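Local coordinates for 190aa long hypothetical protein (Pyrococcus horikoshii, PDB 2DDZ) that is of unknown function but forms a hexamer and belongs to a family probably related to the class II aminoacyl-tRNA synthetases, at residues L33-V38 and L73-H78; G42-K47 and D66-Y71; L82-L87 and S123-S128; L90-L95 and D111-N116. All blocks are in the same frame, centred on the assembly; numbering follows the deposited sequence.

Interaction 1. Residues L33-V38 and L73-H78; sequences LGDSLV and LELFWH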
loop_
_atom_site.group_PDB
_atom_site.type_symbol
_atom_site.label_atom_id
_atom_site.label_comp_id
_atom_site.label_asym_id
_atom_site.label_seq_id
_atom_site.Cartn_x
_atom_site.Cartn_y
_atom_site.Cartn_z
ATOM N N LEU E 33 -22.350 -5.309 7.756
ATOM C CA LEU E 33 -21.216 -5.496 6.856
ATOM C C LEU E 33 -20.568 -4.186 6.395
ATOM O O LEU E 33 -21.250 -3.191 6.179
ATOM C CB LEU E 33 -21.684 -6.281 5.637
ATOM C CG LEU E 33 -20.650 -6.754 4.622
ATOM C CD1 LEU E 33 -19.838 -7.888 5.204
ATOM C CD2 LEU E 33 -21.370 -7.214 3.362
ATOM N N GLY E 34 -19.245 -4.192 6.262
ATOM C CA GLY E 34 -18.535 -3.010 5.791
ATOM C C GLY E 34 -18.298 -1.880 6.776
ATOM O O GLY E 34 -18.381 -2.060 7.991
ATOM N N ASP E 35 -17.985 -0.702 6.246
ATOM C CA ASP E 35 -17.729 0.451 7.094
ATOM C C ASP E 35 -18.892 0.667 8.046
ATOM O O ASP E 35 -20.053 0.667 7.623
ATOM C CB ASP E 35 -17.504 1.700 6.234
ATOM C CG ASP E 35 -16.210 1.626 5.434
ATOM O OD1 ASP E 35 -15.474 0.629 5.615
ATOM O OD2 ASP E 35 -15.926 2.552 4.639
ATOM N N SER E 36 -18.587 0.841 9.335
ATOM C CA SER E 36 -19.646 1.051 10.312
ATOM C C SER E 36 -19.280 1.775 11.606
ATOM O O SER E 36 -18.120 1.836 12.029
ATOM C CB SER E 36 -20.296 -0.286 10.680
ATOM O OG SER E 36 -19.419 -1.088 11.450
ATOM N N LEU E 37 -20.319 2.320 12.231
ATOM C CA LEU E 37 -20.208 3.014 13.492
ATOM C C LEU E 37 -21.316 2.423 14.363
ATOM O O LEU E 37 -22.481 2.409 13.968
ATOM C CB LEU E 37 -20.408 4.520 13.296
ATOM C CG LEU E 37 -20.533 5.357 14.580
ATOM C CD1 LEU E 37 -19.283 5.234 15.456
ATOM C CD2 LEU E 37 -20.770 6.794 14.189
ATOM N N VAL E 38 -20.932 1.898 15.522
ATOM C CA VAL E 38 -21.870 1.308 16.469
ATOM C C VAL E 38 -21.782 2.117 17.756
ATOM O O VAL E 38 -20.715 2.242 18.349
ATOM C CB VAL E 38 -21.511 -0.157 16.787
ATOM C CG1 VAL E 38 -22.520 -0.735 17.785
ATOM C CG2 VAL E 38 -21.495 -0.979 15.506
ATOM N N LEU E 73 -15.826 2.380 15.788
ATOM C CA LEU E 73 -15.744 2.601 14.372
ATOM C C LEU E 73 -14.826 1.613 13.661
ATOM O O LEU E 73 -13.749 1.278 14.162
ATOM C CB LEU E 73 -15.265 4.028 14.141
ATOM C CG LEU E 73 -15.037 4.455 12.697
ATOM C CD1 LEU E 73 -16.347 4.368 11.931
ATOM C CD2 LEU E 73 -14.489 5.868 12.680
ATOM N N GLU E 74 -15.274 1.123 12.505
ATOM C CA GLU E 74 -14.466 0.222 11.695
ATOM C C GLU E 74 -14.556 0.638 10.233
ATOM O O GLU E 74 -15.634 0.793 9.672
ATOM C CB GLU E 74 -14.887 -1.243 11.848
ATOM C CG GLU E 74 -13.898 -2.206 11.166
ATOM C CD GLU E 74 -13.983 -3.636 11.700
ATOM O OE1 GLU E 74 -15.070 -4.044 12.150
ATOM O OE2 GLU E 74 -12.970 -4.367 11.651
ATOM N N LEU E 75 -13.393 0.846 9.634
ATOM C CA LEU E 75 -13.306 1.260 8.247
ATOM C C LEU E 75 -12.369 0.340 7.479
ATOM O O LEU E 75 -11.190 0.184 7.815
ATOM C CB LEU E 75 -12.800 2.708 8.161
ATOM C CG LEU E 75 -13.686 3.760 8.831
ATOM C CD1 LEU E 75 -13.094 5.129 8.629
ATOM C CD2 LEU E 75 -15.087 3.699 8.236
ATOM N N PHE E 76 -12.906 -0.265 6.436
ATOM C CA PHE E 76 -12.132 -1.162 5.619
ATOM C C PHE E 76 -11.415 -0.384 4.529
ATOM O O PHE E 76 -11.735 -0.466 3.344
ATOM C CB PHE E 76 -13.049 -2.241 5.052
ATOM C CG PHE E 76 -13.654 -3.111 6.115
ATOM C CD1 PHE E 76 -14.795 -2.703 6.804
ATOM C CD2 PHE E 76 -13.046 -4.320 6.468
ATOM C CE1 PHE E 76 -15.326 -3.493 7.836
ATOM C CE2 PHE E 76 -13.569 -5.120 7.497
ATOM C CZ PHE E 76 -14.708 -4.705 8.181
ATOM N N TRP E 77 -10.447 0.399 4.972
ATOM C CA TRP E 77 -9.631 1.219 4.101
ATOM C C TRP E 77 -8.252 0.629 4.245
ATOM O O TRP E 77 -8.100 -0.425 4.850
ATOM C CB TRP E 77 -9.642 2.664 4.600
ATOM C CG TRP E 77 -11.018 3.267 4.628
ATOM C CD1 TRP E 77 -12.184 2.683 4.207
ATOM C CD2 TRP E 77 -11.364 4.592 5.045
ATOM N NE1 TRP E 77 -13.228 3.564 4.330
ATOM C CE2 TRP E 77 -12.754 4.743 4.842
ATOM C CE3 TRP E 77 -10.634 5.667 5.569
ATOM C CZ2 TRP E 77 -13.428 5.931 5.141
ATOM C CZ3 TRP E 77 -11.304 6.846 5.866
ATOM C CH2 TRP E 77 -12.688 6.967 5.651
ATOM N N HIS E 78 -7.244 1.294 3.695
ATOM C CA HIS E 78 -5.890 0.781 3.831
ATOM C C HIS E 78 -5.581 0.825 5.328
ATOM O O HIS E 78 -5.701 1.877 5.951
ATOM C CB HIS E 78 -4.889 1.658 3.080
ATOM C CG HIS E 78 -3.513 1.068 3.013
ATOM N ND1 HIS E 78 -2.376 1.831 2.847
ATOM C CD2 HIS E 78 -3.095 -0.219 3.079
ATOM C CE1 HIS E 78 -1.318 1.038 2.814
ATOM N NE2 HIS E 78 -1.727 -0.209 2.951
HETATM O O HOH W 1 -14.646 0.665 2.388
#

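Interaction 2. Residues G42-K47 and D66-Y71; sequences GKCNVK and DDMVHY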
loop_
_atom_site.group_PDB
_atom_site.type_symbol
_atom_site.label_atom_id
_atom_site.label_comp_id
_atom_site.label_asym_id
_atom_site.label_seq_id
_atom_site.Cartn_x
_atom_site.Cartn_y
_atom_site.Cartn_z
ATOM N N GLY E 42 -22.821 1.896 28.458
ATOM C CA GLY E 42 -22.552 0.850 29.423
ATOM C C GLY E 42 -21.320 1.147 30.247
ATOM O O GLY E 42 -20.814 2.275 30.240
ATOM N N LYS E 43 -20.845 0.133 30.961
ATOM C CA LYS E 43 -19.663 0.259 31.803
ATOM C C LYS E 43 -18.391 0.175 30.973
ATOM O O LYS E 43 -18.390 -0.326 29.841
ATOM C CB LYS E 43 -19.626 -0.861 32.843
ATOM C CG LYS E 43 -20.803 -0.887 33.793
ATOM C CD LYS E 43 -20.716 -2.080 34.733
ATOM C CE LYS E 43 -21.940 -2.148 35.630
ATOM N NZ LYS E 43 -23.202 -2.252 34.829
ATOM N N CYS E 44 -17.302 0.658 31.555
ATOM C CA CYS E 44 -16.007 0.626 30.897
ATOM C C CYS E 44 -14.967 0.032 31.835
ATOM O O CYS E 44 -14.588 0.655 32.824
ATOM C CB CYS E 44 -15.576 2.036 30.489
ATOM S SG CYS E 44 -13.928 2.103 29.735
ATOM N N ASN E 45 -14.529 -1.185 31.541
ATOM C CA ASN E 45 -13.506 -1.831 32.342
ATOM C C ASN E 45 -12.640 -2.621 31.370
ATOM O O ASN E 45 -12.905 -3.791 31.068
ATOM C CB ASN E 45 -14.139 -2.736 33.397
ATOM C CG ASN E 45 -13.110 -3.342 34.330
ATOM O OD1 ASN E 45 -12.042 -2.767 34.553
ATOM N ND2 ASN E 45 -13.427 -4.501 34.887
ATOM N N VAL E 46 -11.601 -1.958 30.875
ATOM C CA VAL E 46 -10.709 -2.548 29.886
ATOM C C VAL E 46 -9.738 -3.571 30.419
ATOM O O VAL E 46 -8.916 -3.265 31.271
ATOM C CB VAL E 46 -9.881 -1.463 29.145
ATOM C CG1 VAL E 46 -9.069 -2.106 28.023
ATOM C CG2 VAL E 46 -10.796 -0.389 28.591
ATOM N N LYS E 47 -9.835 -4.787 29.894
ATOM C CA LYS E 47 -8.937 -5.863 30.279
ATOM C C LYS E 47 -7.538 -5.546 29.738
ATOM O O LYS E 47 -7.382 -5.114 28.593
ATOM C CB LYS E 47 -9.420 -7.188 29.689
ATOM C CG LYS E 47 -10.730 -7.699 30.263
ATOM C CD LYS E 47 -11.104 -9.026 29.620
ATOM C CE LYS E 47 -12.349 -9.636 30.245
ATOM N NZ LYS E 47 -13.546 -8.752 30.148
ATOM N N ASP E 66 -18.275 3.583 35.279
ATOM C CA ASP E 66 -19.478 2.776 35.450
ATOM C C ASP E 66 -20.528 3.097 34.398
ATOM O O ASP E 66 -21.413 2.290 34.132
ATOM C CB ASP E 66 -20.075 2.969 36.851
ATOM C CG ASP E 66 -19.207 2.364 37.950
ATOM O OD1 ASP E 66 -18.798 1.183 37.824
ATOM O OD2 ASP E 66 -18.942 3.069 38.947
ATOM N N ASP E 67 -20.421 4.275 33.793
ATOM C CA ASP E 67 -21.388 4.690 32.792
ATOM C C ASP E 67 -20.727 5.562 31.726
ATOM O O ASP E 67 -20.333 6.701 31.993
ATOM C CB ASP E 67 -22.517 5.447 33.482
ATOM C CG ASP E 67 -23.735 5.580 32.614
ATOM O OD1 ASP E 67 -24.064 4.598 31.910
ATOM O OD2 ASP E 67 -24.371 6.654 32.649
ATOM N N MET E 68 -20.645 5.032 30.507
ATOM C CA MET E 68 -19.986 5.737 29.408
ATOM C C MET E 68 -20.694 5.502 28.073
ATOM O O MET E 68 -21.317 4.456 27.864
ATOM C CB MET E 68 -18.530 5.227 29.330
ATOM C CG MET E 68 -17.536 5.970 28.425
ATOM S SD MET E 68 -15.876 5.202 28.421
ATOM C CE MET E 68 -15.220 5.976 29.700
ATOM N N VAL E 69 -20.618 6.491 27.185
ATOM C CA VAL E 69 -21.173 6.377 25.835
ATOM C C VAL E 69 -19.981 5.918 24.971
ATOM O O VAL E 69 -18.953 6.604 24.903
ATOM C CB VAL E 69 -21.694 7.738 25.296
ATOM C CG1 VAL E 69 -22.038 7.614 23.817
ATOM C CG2 VAL E 69 -22.936 8.171 26.069
ATOM N N HIS E 70 -20.116 4.762 24.329
ATOM C CA HIS E 70 -19.037 4.208 23.509
ATOM C C HIS E 70 -19.271 4.328 22.013
ATOM O O HIS E 70 -20.403 4.172 21.531
ATOM C CB HIS E 70 -18.838 2.722 23.840
ATOM C CG HIS E 70 -18.500 2.456 25.273
ATOM N ND1 HIS E 70 -17.241 2.674 25.795
ATOM C CD2 HIS E 70 -19.257 1.997 26.299
ATOM C CE1 HIS E 70 -17.238 2.360 27.078
ATOM N NE2 HIS E 70 -18.450 1.945 27.410
ATOM N N TYR E 71 -18.200 4.600 21.274
ATOM C CA TYR E 71 -18.295 4.683 19.819
ATOM C C TYR E 71 -17.274 3.726 19.250
ATOM O O TYR E 71 -16.084 3.852 19.522
ATOM C CB TYR E 71 -17.981 6.085 19.283
ATOM C CG TYR E 71 -18.848 7.184 19.828
ATOM C CD1 TYR E 71 -18.674 7.643 21.131
ATOM C CD2 TYR E 71 -19.834 7.784 19.038
ATOM C CE1 TYR E 71 -19.454 8.678 21.643
ATOM C CE2 TYR E 71 -20.628 8.827 19.544
ATOM C CZ TYR E 71 -20.425 9.265 20.851
ATOM O OH TYR E 71 -21.178 10.288 21.368
#

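Interaction 3. Residues L82-L87 and S123-S128; sequences LLASSL and SIATVS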
loop_
_atom_site.group_PDB
_atom_site.type_symbol
_atom_site.label_atom_id
_atom_site.label_comp_id
_atom_site.label_asym_id
_atom_site.label_seq_id
_atom_site.Cartn_x
_atom_site.Cartn_y
_atom_site.Cartn_z
ATOM N N LEU E 82 -1.230 5.951 10.364
ATOM C CA LEU E 82 -1.346 7.410 10.249
ATOM C C LEU E 82 -2.774 7.818 9.882
ATOM O O LEU E 82 -3.283 8.819 10.376
ATOM C CB LEU E 82 -0.350 7.940 9.218
ATOM C CG LEU E 82 1.070 7.961 9.804
ATOM C CD1 LEU E 82 2.121 8.263 8.740
ATOM C CD2 LEU E 82 1.099 9.011 10.909
ATOM N N LEU E 83 -3.421 7.029 9.029
ATOM C CA LEU E 83 -4.800 7.296 8.637
ATOM C C LEU E 83 -5.698 7.120 9.859
ATOM O O LEU E 83 -6.573 7.931 10.118
ATOM C CB LEU E 83 -5.245 6.334 7.525
ATOM C CG LEU E 83 -6.723 6.384 7.098
ATOM C CD1 LEU E 83 -7.154 7.820 6.796
ATOM C CD2 LEU E 83 -6.917 5.501 5.872
ATOM N N ALA E 84 -5.465 6.053 10.616
ATOM C CA ALA E 84 -6.255 5.789 11.810
ATOM C C ALA E 84 -6.134 6.948 12.809
ATOM O O ALA E 84 -7.133 7.426 13.344
ATOM C CB ALA E 84 -5.795 4.477 12.463
ATOM N N SER E 85 -4.904 7.390 13.052
ATOM C CA SER E 85 -4.645 8.465 13.991
ATOM C C SER E 85 -5.244 9.802 13.533
ATOM O O SER E 85 -5.843 10.526 14.333
ATOM C CB SER E 85 -3.137 8.611 14.193
ATOM O OG SER E 85 -2.864 9.620 15.140
ATOM N N SER E 86 -5.082 10.127 12.252
ATOM C CA SER E 86 -5.622 11.378 11.732
ATOM C C SER E 86 -7.138 11.378 11.902
ATOM O O SER E 86 -7.706 12.250 12.554
ATOM C CB SER E 86 -5.271 11.544 10.246
ATOM O OG SER E 86 -3.875 11.689 10.055
ATOM N N LEU E 87 -7.780 10.382 11.309
ATOM C CA LEU E 87 -9.228 10.235 11.361
ATOM C C LEU E 87 -9.777 10.282 12.789
ATOM O O LEU E 87 -10.801 10.905 13.053
ATOM C CB LEU E 87 -9.617 8.920 10.683
ATOM C CG LEU E 87 -11.074 8.720 10.293
ATOM C CD1 LEU E 87 -11.552 9.858 9.398
ATOM C CD2 LEU E 87 -11.182 7.392 9.573
ATOM N N SER E 123 -10.002 7.611 24.244
ATOM C CA SER E 123 -10.063 7.220 22.847
ATOM C C SER E 123 -8.800 6.504 22.430
ATOM O O SER E 123 -7.764 6.618 23.075
ATOM C CB SER E 123 -10.254 8.474 21.971
ATOM O OG SER E 123 -10.404 8.152 20.596
ATOM N N ILE E 124 -8.898 5.762 21.337
ATOM C CA ILE E 124 -7.757 5.059 20.816
ATOM C C ILE E 124 -8.019 4.715 19.365
ATOM O O ILE E 124 -9.160 4.435 18.976
ATOM C CB ILE E 124 -7.446 3.787 21.662
ATOM C CG1 ILE E 124 -5.933 3.522 21.626
ATOM C CG2 ILE E 124 -8.240 2.583 21.148
ATOM C CD1 ILE E 124 -5.439 3.135 20.262
ATOM N N ALA E 125 -6.963 4.777 18.558
ATOM C CA ALA E 125 -7.053 4.465 17.135
ATOM C C ALA E 125 -5.967 3.481 16.760
ATOM O O ALA E 125 -4.821 3.648 17.157
ATOM C CB ALA E 125 -6.892 5.728 16.309
ATOM N N THR E 126 -6.315 2.466 15.982
ATOM C CA THR E 126 -5.319 1.497 15.574
ATOM C C THR E 126 -5.762 0.734 14.334
ATOM O O THR E 126 -6.718 1.116 13.669
ATOM C CB THR E 126 -4.988 0.496 16.726
ATOM O OG1 THR E 126 -3.909 -0.352 16.318
ATOM C CG2 THR E 126 -6.195 -0.362 17.073
ATOM N N VAL E 127 -5.051 -0.329 13.995
ATOM C CA VAL E 127 -5.414 -1.093 12.816
ATOM C C VAL E 127 -5.314 -2.574 13.087
ATOM O O VAL E 127 -4.707 -3.004 14.082
ATOM C CB VAL E 127 -4.479 -0.787 11.595
ATOM C CG1 VAL E 127 -4.437 0.706 11.311
ATOM C CG2 VAL E 127 -3.086 -1.335 11.860
ATOM N N SER E 128 -5.926 -3.333 12.184
ATOM C CA SER E 128 -5.917 -4.789 12.206
ATOM C C SER E 128 -5.377 -5.128 10.813
ATOM O O SER E 128 -5.242 -4.246 9.973
ATOM C CB SER E 128 -7.336 -5.344 12.351
ATOM O OG SER E 128 -8.073 -5.149 11.163
#

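Interaction 4. Residues L90-L95 and D111-N116; sequences LLIARL and DDIYVN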
loop_
_atom_site.group_PDB
_atom_site.type_symbol
_atom_site.label_atom_id
_atom_site.label_comp_id
_atom_site.label_asym_id
_atom_site.label_seq_id
_atom_site.Cartn_x
_atom_site.Cartn_y
_atom_site.Cartn_z
ATOM N N LEU E 90 -9.865 13.799 13.998
ATOM C CA LEU E 90 -10.815 14.617 13.262
ATOM C C LEU E 90 -12.183 14.421 13.905
ATOM O O LEU E 90 -12.950 15.372 14.060
ATOM C CB LEU E 90 -10.896 14.185 11.803
ATOM C CG LEU E 90 -11.958 14.908 10.968
ATOM C CD1 LEU E 90 -11.753 16.430 11.019
ATOM C CD2 LEU E 90 -11.876 14.408 9.543
ATOM N N LEU E 91 -12.482 13.181 14.280
ATOM C CA LEU E 91 -13.764 12.865 14.894
ATOM C C LEU E 91 -13.891 13.470 16.299
ATOM O O LEU E 91 -14.955 13.973 16.660
ATOM C CB LEU E 91 -13.961 11.345 14.951
ATOM C CG LEU E 91 -13.959 10.574 13.629
ATOM C CD1 LEU E 91 -14.182 9.093 13.917
ATOM C CD2 LEU E 91 -15.048 11.098 12.713
ATOM N N ILE E 92 -12.820 13.421 17.090
ATOM C CA ILE E 92 -12.851 14.002 18.437
ATOM C C ILE E 92 -13.038 15.505 18.274
ATOM O O ILE E 92 -13.747 16.143 19.055
ATOM C CB ILE E 92 -11.542 13.707 19.237
ATOM C CG1 ILE E 92 -11.600 12.299 19.831
ATOM C CG2 ILE E 92 -11.387 14.668 20.407
ATOM C CD1 ILE E 92 -12.096 11.305 18.867
ATOM N N ALA E 93 -12.414 16.067 17.245
ATOM C CA ALA E 93 -12.551 17.492 16.991
ATOM C C ALA E 93 -14.008 17.810 16.661
ATOM O O ALA E 93 -14.539 18.810 17.132
ATOM C CB ALA E 93 -11.643 17.923 15.846
ATOM N N ARG E 94 -14.658 16.967 15.861
ATOM C CA ARG E 94 -16.056 17.217 15.521
ATOM C C ARG E 94 -16.938 17.144 16.769
ATOM O O ARG E 94 -17.857 17.946 16.922
ATOM C CB ARG E 94 -16.564 16.224 14.485
ATOM C CG ARG E 94 -18.064 16.369 14.180
ATOM C CD ARG E 94 -18.373 17.592 13.303
ATOM N NE ARG E 94 -19.810 17.763 13.075
ATOM C CZ ARG E 94 -20.640 18.393 13.909
ATOM N NH1 ARG E 94 -20.183 18.924 15.036
ATOM N NH2 ARG E 94 -21.931 18.493 13.623
ATOM N N LEU E 95 -16.660 16.182 17.649
ATOM C CA LEU E 95 -17.407 16.038 18.895
ATOM C C LEU E 95 -17.242 17.299 19.742
ATOM O O LEU E 95 -18.163 17.706 20.451
ATOM C CB LEU E 95 -16.912 14.837 19.705
ATOM C CG LEU E 95 -17.242 13.449 19.155
ATOM C CD1 LEU E 95 -16.739 12.407 20.135
ATOM C CD2 LEU E 95 -18.762 13.303 18.945
ATOM N N ASP E 111 -6.290 13.839 21.174
ATOM C CA ASP E 111 -7.488 13.036 21.000
ATOM C C ASP E 111 -8.336 13.039 22.278
ATOM O O ASP E 111 -9.235 12.218 22.434
ATOM C CB ASP E 111 -7.104 11.600 20.625
ATOM C CG ASP E 111 -6.373 10.880 21.735
ATOM O OD1 ASP E 111 -5.841 11.562 22.639
ATOM O OD2 ASP E 111 -6.316 9.628 21.701
ATOM N N ASP E 112 -8.038 13.958 23.194
ATOM C CA ASP E 112 -8.785 14.056 24.444
ATOM C C ASP E 112 -9.626 15.328 24.505
ATOM O O ASP E 112 -9.178 16.416 24.117
ATOM C CB ASP E 112 -7.852 14.049 25.662
ATOM C CG ASP E 112 -7.186 12.716 25.893
ATOM O OD1 ASP E 112 -7.826 11.667 25.666
ATOM O OD2 ASP E 112 -6.016 12.724 26.327
ATOM N N ILE E 113 -10.846 15.173 25.006
ATOM C CA ILE E 113 -11.775 16.279 25.153
ATOM C C ILE E 113 -11.754 16.781 26.596
ATOM O O ILE E 113 -11.886 15.995 27.543
ATOM C CB ILE E 113 -13.192 15.827 24.790
ATOM C CG1 ILE E 113 -13.233 15.459 23.302
ATOM C CG2 ILE E 113 -14.206 16.917 25.139
ATOM C CD1 ILE E 113 -14.515 14.819 22.881
ATOM N N TYR E 114 -11.582 18.088 26.761
ATOM C CA TYR E 114 -11.552 18.701 28.089
ATOM C C TYR E 114 -12.579 19.821 28.239
ATOM O O TYR E 114 -12.887 20.551 27.287
ATOM C CB TYR E 114 -10.165 19.282 28.406
ATOM C CG TYR E 114 -9.115 18.271 28.807
ATOM C CD1 TYR E 114 -8.492 17.469 27.855
ATOM C CD2 TYR E 114 -8.748 18.112 30.143
ATOM C CE1 TYR E 114 -7.529 16.533 28.222
ATOM C CE2 TYR E 114 -7.785 17.173 30.522
ATOM C CZ TYR E 114 -7.181 16.390 29.553
ATOM O OH TYR E 114 -6.229 15.462 29.908
ATOM N N VAL E 115 -13.098 19.947 29.453
ATOM C CA VAL E 115 -14.063 20.984 29.787
ATOM C C VAL E 115 -13.648 21.506 31.156
ATOM O O VAL E 115 -13.627 20.755 32.136
ATOM C CB VAL E 115 -15.504 20.429 29.864
ATOM C CG1 VAL E 115 -16.457 21.536 30.277
ATOM C CG2 VAL E 115 -15.918 19.849 28.510
ATOM N N ASN E 116 -13.298 22.787 31.216
ATOM C CA ASN E 116 -12.863 23.393 32.466
ATOM C C ASN E 116 -11.734 22.580 33.083
ATOM O O ASN E 116 -11.802 22.193 34.249
ATOM C CB ASN E 116 -14.024 23.496 33.462
ATOM C CG ASN E 116 -15.139 24.397 32.965
ATOM O OD1 ASN E 116 -14.883 25.446 32.368
ATOM N ND2 ASN E 116 -16.384 24.002 33.219
#

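Interaction 1. Residues L33-V38 and L73-H78
Asp35 and Trp77 are brought together by matching first torsions: each side chain has its CG anti to the carbonyl carbon (chi1 -68° and -60°), and the two cross at about a right angle. The carboxylate divides its oxygens between two donors. Asp35 OD1 takes the backbone N-H of Phe76, N to OD1 2.8 Å, in a nearly straight bond, while Asp35 OD2 accepts the indole N-H of Trp77, NE1 to OD2 2.9 Å, more bent. Both are met on the syn side, with the donors well out of the carboxylate plane. Leu75 CD2 rests against Asp35 CG at 3.7 Å, and a water donates to both Asp35 OD2 and Phe76 O. Phe76, the centre of an inverse gamma turn, brings its ring edge to Gly34, with CE1 3.4 Å from Gly34 O; the positive phi there suits glycine. Beyond Asp35 the antiparallel pairing of the two strands begins, with Ser36 and Glu74 a hydrogen-bonded pair. The Glu74 carboxylate turns instead to Ser131 and His24. An alanine in place of Asp35 would probably leave the Phe76 N-H and the Trp77 indole N-H without their acceptor, and the indole less fixed in its rotation. One carboxylate thus ties the loop leading into strand 36-45 to the turn that follows strand 68-75, and two N-H donors, with a long, weak ion pair to Arg180, probably favour its charged form.

Interaction 2. Residues G42-K47 and D66-Y71
Gly42 and Met68 form an antiparallel hydrogen-bonded pair, with Gly42 N 3.0 Å from Met68 O and Met68 N 2.8 Å from Gly42 O. Glycine suits this place: at its backbone angles a CB would collide with the carbonyl oxygen before it. The chains diverge quickly from here, their strand axes standing at 79°, and side chains take over. Cys44 CB lies at the edge of the His70 ring, in its plane and 3.8 Å from CE1. The same Cys44 CB lies 3.8 Å from Met68 SD, so this small side chain meets thioether and ring side by side. Cys44 SG, anti to the backbone N (chi1 177°), also comes near, 3.9 Å from Met68 SD. His70 NE2 reaches Lys43 O in a weak hydrogen bond of 3.3 Å. Lys43 CG lies against Asp66 O at 3.3 Å, where the chain bends sharply at Asp66 and Asp67. In the second shell, His70 is held by a hydrogen bond between ND1 and His135 NE2 and by stacking on Phe40, and Asp67 forms a salt bridge with Arg41. Around this sheet end, Ile122 of strand 118-128 packs on Cys44 and Met68, while Val69 and Tyr71 face helix 161-184 through Met165, Phe164 and Leu172.

Interaction 3. Residues L82-L87 and S123-S128
Ala84 and Ala125 mark the point where helix 82-87 passes over strand 123-128, their CA atoms 5.5 Å apart. The two segments run in nearly opposite directions, at 155°, and their axes approach to 6.9 Å, close for a helix lying on a strand. Two methyl groups make this possible. Ala84 CB points at the strand and sits 3.7 Å from Thr126 O, and Ala84 CB is 4.2 Å from Ala125 CB. In return, Ala125 CB presses on the helix backbone, 3.4 Å from Ala84 O. Val127 adds one branch: its CG1 is anti to the carbonyl carbon (chi1 -54°) and reaches Ala84 CB at 4.2 Å. On the far side of the helix, Ser86 OG donates to Leu82 O, which Ser86 N also reaches from the opposite face of the carbonyl plane, so the hydroxyl is satisfied within the helix. Other polar groups serve the hexamer: Ser85 OG bonds to Val179 O, and Thr126 OG1 to Arg187 O, both acceptors on a neighbouring subunit. No hydrogen bond joins helix to strand here, so between these two segments the fit rests on van der Waals contact, made close by the two alanines.

Interaction 4. Residues L90-L95 and D111-N116
Ile92 directs its CB from helix 90-95 toward Ile113 on strand 112-115, and from that branch point its atoms part to different neighbours. CG1, anti to the carbonyl carbon (chi1 -81°), comes to 3.5 Å from Asp111 O, at the start of the segment, and so covers the backbone there. CG2, anti to the backbone N, meets Ile113 CG1 at 3.5 Å, and lies 3.8 Å from Asp111 O. At the tip, CD1 runs on to Ser123 OG on strand 118-128. The two isoleucines cross obliquely, the CG1 of Ile113 being also anti to the carbonyl carbon where it meets Ile92 CG2. Beyond it, Ile113 CD1 lies 4.0 Å from Leu95 CB. Ile113 thereby touches side chains one helical turn apart, Ile92 and Leu95, and continues along the helix to Val96 and Leu99. The axes lie 8.8 Å apart at 21°, nearly parallel, a separation filled by branched aliphatic side chains. An alanine at Ile92 would probably open a gap beside Ile113 CG1 and leave the Asp111 carbonyl without its apolar cover. Asp111 turns its carboxylate away from 90-95, toward the earlier turn of the helix at Gln88 and Lys89. With no hydrogen bond across the pair, the helix is joined to this hairpin strand by hydrophobic burial, for which beta-branched isoleucine provides two separate arms at one position.

Overall arrangement
Interactions 1 and 2 hold the same two strands, 36-45 and 68-75, their centres 20 Å apart; Leu37 CD1 meets Tyr71 CB at 4.1 Å between them. Interactions 3 and 4 bring successive parts of helix 81-100 onto the sheet, at strands 118-128 and 112-115, with centres 15 Å apart. The helix also packs on interaction 1: Leu73 CD2 lies 3.5 Å from Leu91 CD1, and Trp77 CZ3 lies 3.7 Å from Leu87 CD2. Interactions 1, 3 and 4 reach the same neighbouring subunit, whereas no other chain touches interaction 2. A bound guanidine lies about 7 Å from the side chain of Val127, and one lies about 11 Å from that of Trp77.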